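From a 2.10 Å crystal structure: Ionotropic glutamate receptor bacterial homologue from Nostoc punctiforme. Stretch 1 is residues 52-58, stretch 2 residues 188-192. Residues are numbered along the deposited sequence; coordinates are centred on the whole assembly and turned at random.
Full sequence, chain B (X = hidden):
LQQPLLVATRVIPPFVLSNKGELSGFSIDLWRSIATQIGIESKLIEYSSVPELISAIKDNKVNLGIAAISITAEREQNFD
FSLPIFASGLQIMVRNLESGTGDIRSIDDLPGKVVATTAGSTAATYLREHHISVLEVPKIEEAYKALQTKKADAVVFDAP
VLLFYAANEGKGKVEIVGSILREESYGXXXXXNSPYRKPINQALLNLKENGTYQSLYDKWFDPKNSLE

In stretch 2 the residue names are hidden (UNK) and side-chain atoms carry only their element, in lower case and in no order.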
ATOM      1  N   GLU B  52     -12.083   3.305  -8.680  1.00 15.28           N
ATOM      2  CA  GLU B  52     -12.761   3.794  -9.873  1.00 15.07           C
ATOM      3  C   GLU B  52     -11.744   4.551 -10.745  1.00 14.79           C
ATOM      4  O   GLU B  52     -11.757   4.440 -11.970  1.00 14.94           O
ATOM      5  CB  GLU B  52     -13.904   4.719  -9.468  1.00 18.62           C
ATOM      6  CG  GLU B  52     -15.109   4.679 -10.374  1.00 20.97           C
ATOM      7  CD  GLU B  52     -16.241   5.564  -9.846  1.00 23.64           C
ATOM      8  OE1 GLU B  52     -17.141   5.029  -9.164  1.00 20.13           O
ATOM      9  OE2 GLU B  52     -16.196   6.791 -10.105  1.00 20.21           O
ATOM     10  N   LEU B  53     -10.860   5.316 -10.109  1.00 13.57           N
ATOM     11  CA  LEU B  53      -9.835   6.046 -10.842  1.00 14.88           C
ATOM     12  C   LEU B  53      -8.824   5.065 -11.455  1.00 14.80           C
ATOM     13  O   LEU B  53      -8.426   5.197 -12.620  1.00 14.74           O
ATOM     14  CB  LEU B  53      -9.119   7.038  -9.911  1.00 15.52           C
ATOM     15  CG  LEU B  53      -7.956   7.849 -10.498  1.00 13.74           C
ATOM     16  CD1 LEU B  53      -7.905   9.250  -9.877  1.00 12.34           C
ATOM     17  CD2 LEU B  53      -6.658   7.099 -10.269  1.00 12.76           C
ATOM     18  N   ILE B  54      -8.412   4.075 -10.671  1.00 15.35           N
ATOM     19  CA  ILE B  54      -7.468   3.078 -11.152  1.00 16.24           C
ATOM     20  C   ILE B  54      -8.030   2.331 -12.366  1.00 15.44           C
ATOM     21  O   ILE B  54      -7.326   2.148 -13.360  1.00 15.95           O
ATOM     22  CB  ILE B  54      -7.126   2.052 -10.042  1.00 19.18           C
ATOM     23  CG1 ILE B  54      -6.535   2.779  -8.832  1.00 21.42           C
ATOM     24  CG2 ILE B  54      -6.153   0.991 -10.574  1.00 21.74           C
ATOM     25  CD1 ILE B  54      -5.598   3.903  -9.176  1.00 21.16           C
ATOM     26  N   SER B  55      -9.294   1.920 -12.303  1.00 16.26           N
ATOM     27  CA  SER B  55      -9.890   1.202 -13.426  1.00 16.67           C
ATOM     28  C   SER B  55      -9.901   2.031 -14.715  1.00 16.40           C
ATOM     29  O   SER B  55      -9.735   1.479 -15.808  1.00 15.39           O
ATOM     30  CB  SER B  55     -11.306   0.716 -13.073  1.00 19.82           C
ATOM     31  OG  SER B  55     -12.105   1.749 -12.516  1.00 29.64           O
ATOM     32  N   ALA B  56     -10.086   3.345 -14.597  1.00 14.82           N
ATOM     33  CA  ALA B  56     -10.077   4.223 -15.774  1.00 16.87           C
ATOM     34  C   ALA B  56      -8.693   4.159 -16.431  1.00 17.34           C
ATOM     35  O   ALA B  56      -8.566   4.180 -17.663  1.00 18.29           O
ATOM     36  CB  ALA B  56     -10.396   5.665 -15.378  1.00 15.40           C
ATOM     37  N   ILE B  57      -7.666   4.095 -15.592  1.00 17.29           N
ATOM     38  CA  ILE B  57      -6.285   3.976 -16.054  1.00 19.01           C
ATOM     39  C   ILE B  57      -6.128   2.607 -16.730  1.00 18.36           C
ATOM     40  O   ILE B  57      -5.640   2.509 -17.853  1.00 16.48           O
ATOM     41  CB  ILE B  57      -5.282   4.042 -14.869  1.00 19.31           C
ATOM     42  CG1 ILE B  57      -5.217   5.460 -14.296  1.00 21.18           C
ATOM     43  CG2 ILE B  57      -3.886   3.608 -15.338  1.00 20.62           C
ATOM     44  CD1 ILE B  57      -4.514   6.462 -15.182  1.00 23.95           C
ATOM     45  N   LYS B  58      -6.552   1.561 -16.027  1.00 18.17           N
ATOM     46  CA  LYS B  58      -6.461   0.194 -16.525  1.00 18.89           C
ATOM     47  C   LYS B  58      -7.130   0.008 -17.886  1.00 19.14           C
ATOM     48  O   LYS B  58      -6.551  -0.600 -18.777  1.00 17.88           O
ATOM     49  CB  LYS B  58      -7.088  -0.753 -15.508  1.00 19.69           C
ATOM     50  CG  LYS B  58      -6.913  -2.208 -15.830  1.00 25.74           C
ATOM     51  CD  LYS B  58      -7.143  -3.057 -14.589  1.00 29.80           C
ATOM     52  CE  LYS B  58      -7.166  -4.537 -14.944  1.00 33.55           C
ATOM     53  NZ  LYS B  58      -8.302  -4.805 -15.879  1.00 34.64           N
ATOM     54  N   UNK B 188       1.861  10.009  -8.732  1.00 12.39           N
ATOM     55  CA  UNK B 188       0.977  10.145  -9.886  1.00 11.44           C
ATOM     56  C   UNK B 188       0.942   8.711 -10.417  1.00 12.35           C
ATOM     57  O   UNK B 188       1.995   8.074 -10.563  1.00 11.76           O
ATOM     58  c   UNK B 188       2.311  13.643 -11.133  1.00 13.98           C
ATOM     59  c   UNK B 188       1.491  12.571 -10.362  1.00 12.18           C
ATOM     60  c   UNK B 188       1.580  11.144 -10.929  1.00 12.64           C
ATOM     61  c   UNK B 188       0.824  11.067 -12.266  1.00 12.97           C
ATOM     62  N   UNK B 189      -0.255   8.171 -10.637  1.00 12.11           N
ATOM     63  CA  UNK B 189      -0.359   6.800 -11.127  1.00 12.30           C
ATOM     64  C   UNK B 189      -0.447   6.855 -12.646  1.00 13.08           C
ATOM     65  O   UNK B 189      -1.157   7.694 -13.202  1.00 13.28           O
ATOM     66  c   UNK B 189      -2.416   3.742  -9.818  1.00 12.47           C
ATOM     67  c   UNK B 189      -1.598   6.072 -10.493  1.00 12.58           C
ATOM     68  c   UNK B 189      -1.522   4.563 -10.743  1.00 12.18           C
ATOM     69  c   UNK B 189      -2.896   6.676 -11.032  1.00  8.39           C
ATOM     70  N   UNK B 190       0.286   5.957 -13.297  1.00 14.69           N
ATOM     71  CA  UNK B 190       0.358   5.914 -14.748  1.00 15.30           C
ATOM     72  C   UNK B 190       0.257   4.483 -15.230  1.00 15.71           C
ATOM     73  O   UNK B 190       0.484   3.550 -14.461  1.00 14.44           O
ATOM     74  c   UNK B 190       1.720   6.455 -15.196  1.00 17.35           C
ATOM     75  c   UNK B 190       3.645   7.697 -14.200  1.00 19.99           C
ATOM     76  c   UNK B 190       2.178   7.771 -14.593  1.00 17.77           C
ATOM     77  c   UNK B 190       1.922   8.871 -15.585  1.00 17.79           C
ATOM     78  N   UNK B 191      -0.086   4.293 -16.512  1.00 15.91           N
ATOM     79  CA  UNK B 191      -0.175   2.931 -17.034  1.00 17.82           C
ATOM     80  C   UNK B 191       1.261   2.440 -17.239  1.00 19.24           C
ATOM     81  O   UNK B 191       2.180   3.252 -17.320  1.00 18.19           O
ATOM     82  c   UNK B 191      -0.924   3.116 -18.351  1.00 18.76           C
ATOM     83  c   UNK B 191      -0.620   5.270 -17.476  1.00 15.24           C
ATOM     84  c   UNK B 191      -0.548   4.509 -18.768  1.00 17.59           C
ATOM     85  N   UNK B 192       1.456   1.129 -17.295  1.00 20.92           N
ATOM     86  CA  UNK B 192       2.798   0.593 -17.506  1.00 25.90           C
ATOM     87  C   UNK B 192       3.389   1.116 -18.803  1.00 26.35           C
ATOM     88  O   UNK B 192       2.659   1.359 -19.760  1.00 27.99           O
ATOM     89  n   UNK B 192       1.685  -2.644 -16.299  1.00 33.33           N
ATOM     90  o   UNK B 192       2.961  -1.137 -15.211  1.00 32.21           O
ATOM     91  c   UNK B 192       2.778  -0.927 -17.590  1.00 27.13           C
ATOM     92  c   UNK B 192       2.480  -1.578 -16.263  1.00 29.72           C
TER

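Position 188 carries four side-chain carbons and no heteroatom. The carbon bonded to CA forks at once, into a single carbon and an arm two carbons long, which is the pattern of isoleucine. This is Ile188, assigned on branching alone; its closest side-chain approach to stretch 1 is CG2 to Ile57 CD1, 7.6 Å.

Position 189 again has four carbons forked at the first, one arm being two carbons long. Here the environment agrees with the connectivity: CA-to-CB points toward the helix, and every stretch 1 side chain it meets is aliphatic. The short arm lies 3.9 Å from Leu53 CD2 and 4.2 Å from Ile57 CG1, while the tip of the long arm lies 3.3 Å from Ile54 CD1. The residue is Ile189, with chi1 and chi2 both t; the atoms concerned are CG2 for the short arm and CD1 for the tip.

Position 190 has four carbons too, but the fork falls at the second, giving two terminal methyls on one carbon. That distinguishes leucine from its isomer, so this is Leu190. Its CA-to-CB bond points away from the helix, as expected for alternation along an extended backbone (phi/psi -136/161). What reaches stretch 1 is the main chain, with Leu190 C 4.2 Å from Ile57 CG2.

Position 191 has three carbons, the last of which lies at bonding distance from the backbone N and closes a five-membered ring, as in proline. The ring carbon bonded to N is 4.2 Å from Ile57 CG2, and N itself is 4.0 Å from that same methyl. In Pro191 the first of these atoms is CD; the nitrogen, locked into the ring, has no hydrogen to donate.

Position 192 has two side-chain carbons, the second bearing one oxygen and one nitrogen: a carboxamide one carbon from CA, hence Asn192. Its side chain makes no contact with stretch 1; Asn192 CG, its nearest atom, is 8.3 Å from Ile57 CG2.

The contact is apolar packing, with no hydrogen bond between the stretches and 229 Å² buried over both sides. Ile57 follows Ile54 by three residues and Leu53 by four on a helix whose backbone hydrogen bonds include Ile57 N to Leu53 O at 3.3 Å, which brings the three side chains to one side. Ile189 meets all three and has 80 Å² covered; Ile57, with 68 Å² covered, extends the contact to Pro191. The backbones remain apart, 8.0 Å between CA of Ile54 and CA of Ile189 and 6.3 Å between CA of Ile57 and CA of Pro191.

Stretch 2 188-192: IILPN
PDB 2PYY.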